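Local coordinates for conserved hypothetical secreted protein (Helicobacter pylori, PDB 4RNZ), which is a cell shape-determining protein of the M23B metallopeptidase family that binds zinc and probably cleaves peptidoglycan as an endopeptidase, at residues E185-L191 and Y316-S322. Sequence-based numbering, arbitrary orientation.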
loop_
_atom_site.group_PDB
_atom_site.type_symbol
_atom_site.label_atom_id
_atom_site.label_comp_id
_atom_site.label_asym_id
_atom_site.label_seq_id
_atom_site.Cartn_x
_atom_site.Cartn_y
_atom_site.Cartn_z
ATOM N N GLU A 185 -16.129 4.816 9.059
ATOM C CA GLU A 185 -14.687 4.757 8.821
ATOM C C GLU A 185 -13.870 5.142 10.042
ATOM O O GLU A 185 -14.246 6.030 10.806
ATOM C CB GLU A 185 -14.311 5.642 7.652
ATOM C CG GLU A 185 -12.820 5.643 7.324
ATOM C CD GLU A 185 -12.535 6.204 5.949
ATOM O OE1 GLU A 185 -13.445 6.777 5.326
ATOM O OE2 GLU A 185 -11.404 6.052 5.467
ATOM N N VAL A 186 -12.756 4.450 10.232
ATOM C CA VAL A 186 -11.817 4.800 11.286
ATOM C C VAL A 186 -10.430 4.855 10.698
ATOM O O VAL A 186 -10.170 4.266 9.643
ATOM C CB VAL A 186 -11.865 3.823 12.479
ATOM C CG1 VAL A 186 -13.271 3.817 13.109
ATOM C CG2 VAL A 186 -11.434 2.421 12.053
ATOM N N ALA A 187 -9.567 5.613 11.362
ATOM C CA ALA A 187 -8.189 5.776 10.957
ATOM C C ALA A 187 -8.088 6.336 9.531
ATOM O O ALA A 187 -7.176 5.999 8.808
ATOM C CB ALA A 187 -7.467 4.440 11.075
ATOM N N GLY A 188 -9.049 7.173 9.137
ATOM C CA GLY A 188 -9.063 7.759 7.814
ATOM C C GLY A 188 -8.095 8.931 7.677
ATOM O O GLY A 188 -7.321 9.238 8.587
ATOM N N PHE A 189 -8.134 9.558 6.513
ATOM C CA PHE A 189 -7.349 10.739 6.205
ATOM C C PHE A 189 -8.287 11.627 5.423
ATOM O O PHE A 189 -9.064 11.136 4.630
ATOM C CB PHE A 189 -6.151 10.357 5.342
ATOM C CG PHE A 189 -5.172 9.461 6.038
ATOM C CD1 PHE A 189 -4.118 9.998 6.772
ATOM C CD2 PHE A 189 -5.311 8.079 5.978
ATOM C CE1 PHE A 189 -3.217 9.177 7.444
ATOM C CE2 PHE A 189 -4.413 7.247 6.649
ATOM C CZ PHE A 189 -3.365 7.798 7.376
ATOM N N LEU A 190 -8.271 12.924 5.680
ATOM C CA LEU A 190 -9.103 13.854 4.899
ATOM C C LEU A 190 -8.105 14.537 3.982
ATOM O O LEU A 190 -7.387 15.433 4.404
ATOM C CB LEU A 190 -9.817 14.870 5.804
ATOM C CG LEU A 190 -10.613 14.276 6.988
ATOM C CD1 LEU A 190 -10.869 15.284 8.114
ATOM C CD2 LEU A 190 -11.924 13.648 6.538
ATOM N N LEU A 191 -8.020 14.056 2.759
ATOM C CA LEU A 191 -7.139 14.637 1.770
ATOM C C LEU A 191 -7.850 15.747 1.010
ATOM O O LEU A 191 -9.062 15.730 0.870
ATOM C CB LEU A 191 -6.691 13.566 0.784
ATOM C CG LEU A 191 -5.882 12.406 1.342
ATOM C CD1 LEU A 191 -5.434 11.544 0.176
ATOM C CD2 LEU A 191 -4.702 12.932 2.138
ATOM N N TYR A 316 -10.385 9.269 -0.621
ATOM C CA TYR A 316 -10.024 9.999 0.593
ATOM C C TYR A 316 -10.230 11.493 0.487
ATOM O O TYR A 316 -9.929 12.227 1.451
ATOM C CB TYR A 316 -8.548 9.819 0.895
ATOM C CG TYR A 316 -8.150 8.518 1.504
ATOM C CD1 TYR A 316 -8.339 8.277 2.876
ATOM C CD2 TYR A 316 -7.521 7.547 0.739
ATOM C CE1 TYR A 316 -7.937 7.080 3.449
ATOM C CE2 TYR A 316 -7.113 6.354 1.301
ATOM C CZ TYR A 316 -7.316 6.125 2.656
ATOM O OH TYR A 316 -6.900 4.926 3.194
ATOM N N ILE A 317 -10.648 11.976 -0.681
ATOM C CA ILE A 317 -10.957 13.402 -0.791
ATOM C C ILE A 317 -12.426 13.593 -0.444
ATOM O O ILE A 317 -13.297 13.185 -1.174
ATOM C CB ILE A 317 -10.602 13.948 -2.171
ATOM C CG1 ILE A 317 -9.075 13.878 -2.326
ATOM C CG2 ILE A 317 -11.092 15.383 -2.318
ATOM C CD1 ILE A 317 -8.543 14.337 -3.657
ATOM N N ARG A 318 -12.666 14.119 0.733
ATOM C CA ARG A 318 -13.984 14.216 1.324
ATOM C C ARG A 318 -13.838 15.148 2.492
ATOM O O ARG A 318 -12.742 15.406 2.910
ATOM C CB ARG A 318 -14.443 12.860 1.841
ATOM C CG ARG A 318 -13.702 12.367 3.082
ATOM C CD ARG A 318 -13.372 10.888 3.007
ATOM N NE ARG A 318 -12.263 10.476 3.871
ATOM C CZ ARG A 318 -11.901 9.205 4.026
ATOM N NH1 ARG A 318 -12.565 8.272 3.377
ATOM N NH2 ARG A 318 -10.902 8.859 4.833
ATOM N N THR A 319 -14.941 15.590 3.065
ATOM C CA THR A 319 -14.893 16.476 4.218
ATOM C C THR A 319 -15.240 15.779 5.505
ATOM O O THR A 319 -14.830 16.184 6.569
ATOM C CB THR A 319 -15.870 17.635 4.063
ATOM O OG1 THR A 319 -15.713 18.218 2.774
ATOM C CG2 THR A 319 -15.587 18.641 5.091
ATOM N N ALA A 320 -16.030 14.732 5.381
ATOM C CA ALA A 320 -16.378 13.905 6.505
ATOM C C ALA A 320 -15.893 12.502 6.314
ATOM O O ALA A 320 -15.615 12.081 5.230
ATOM C CB ALA A 320 -17.875 13.874 6.675
ATOM N N LYS A 321 -15.840 11.801 7.429
ATOM C CA LYS A 321 -15.732 10.353 7.537
ATOM C C LYS A 321 -16.769 9.590 6.686
ATOM O O LYS A 321 -17.934 9.908 6.662
ATOM C CB LYS A 321 -15.951 9.983 8.997
ATOM C CG LYS A 321 -14.724 10.054 9.872
ATOM C CD LYS A 321 -15.069 10.063 11.362
ATOM C CE LYS A 321 -14.454 11.258 12.087
ATOM N NZ LYS A 321 -13.223 10.964 12.866
ATOM N N SER A 322 -16.319 8.551 6.017
ATOM C CA SER A 322 -17.177 7.725 5.242
ATOM C C SER A 322 -17.939 6.735 6.121
ATOM O O SER A 322 -17.610 6.509 7.261
ATOM C CB SER A 322 -16.336 7.050 4.171
ATOM O OG SER A 322 -17.040 6.159 3.344
HETATM O O HOH W 1 -11.377 17.414 0.858
#
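Two linkers between domains meet here. Residues 185-191 leave the sheet of the second domain for the M23 peptidase domain, and 316-322 return from that domain to helix 326-348. They run in opposite directions, with the R318 side chain reaching between. E185 is the most covered residue. Its carboxylate forms a salt bridge to R318, with OE1 2.6 Å from NH1 and OE2 accepting a 2.9 Å hydrogen bond from NH2. H177 ND1 also hydrogen-bonds E185 OE2. The E185 backbone N donates to S322 O at 2.9 Å. R318 NH2 also donates to F189 O at 2.9 Å. The Y316 ring meets the ring of H177 and touches K306. The edge of the F189 ring points at the face of the Y316 ring in an offset edge-to-face pair, centroids 5.9 Å apart. L191 is buried beside Y316, CD1 to CB 3.6 Å, and touches V304 and L262 of the peptidase sheet. L191 N donates to Y316 O at 2.9 Å, and a water bridges L191 O to R318 O.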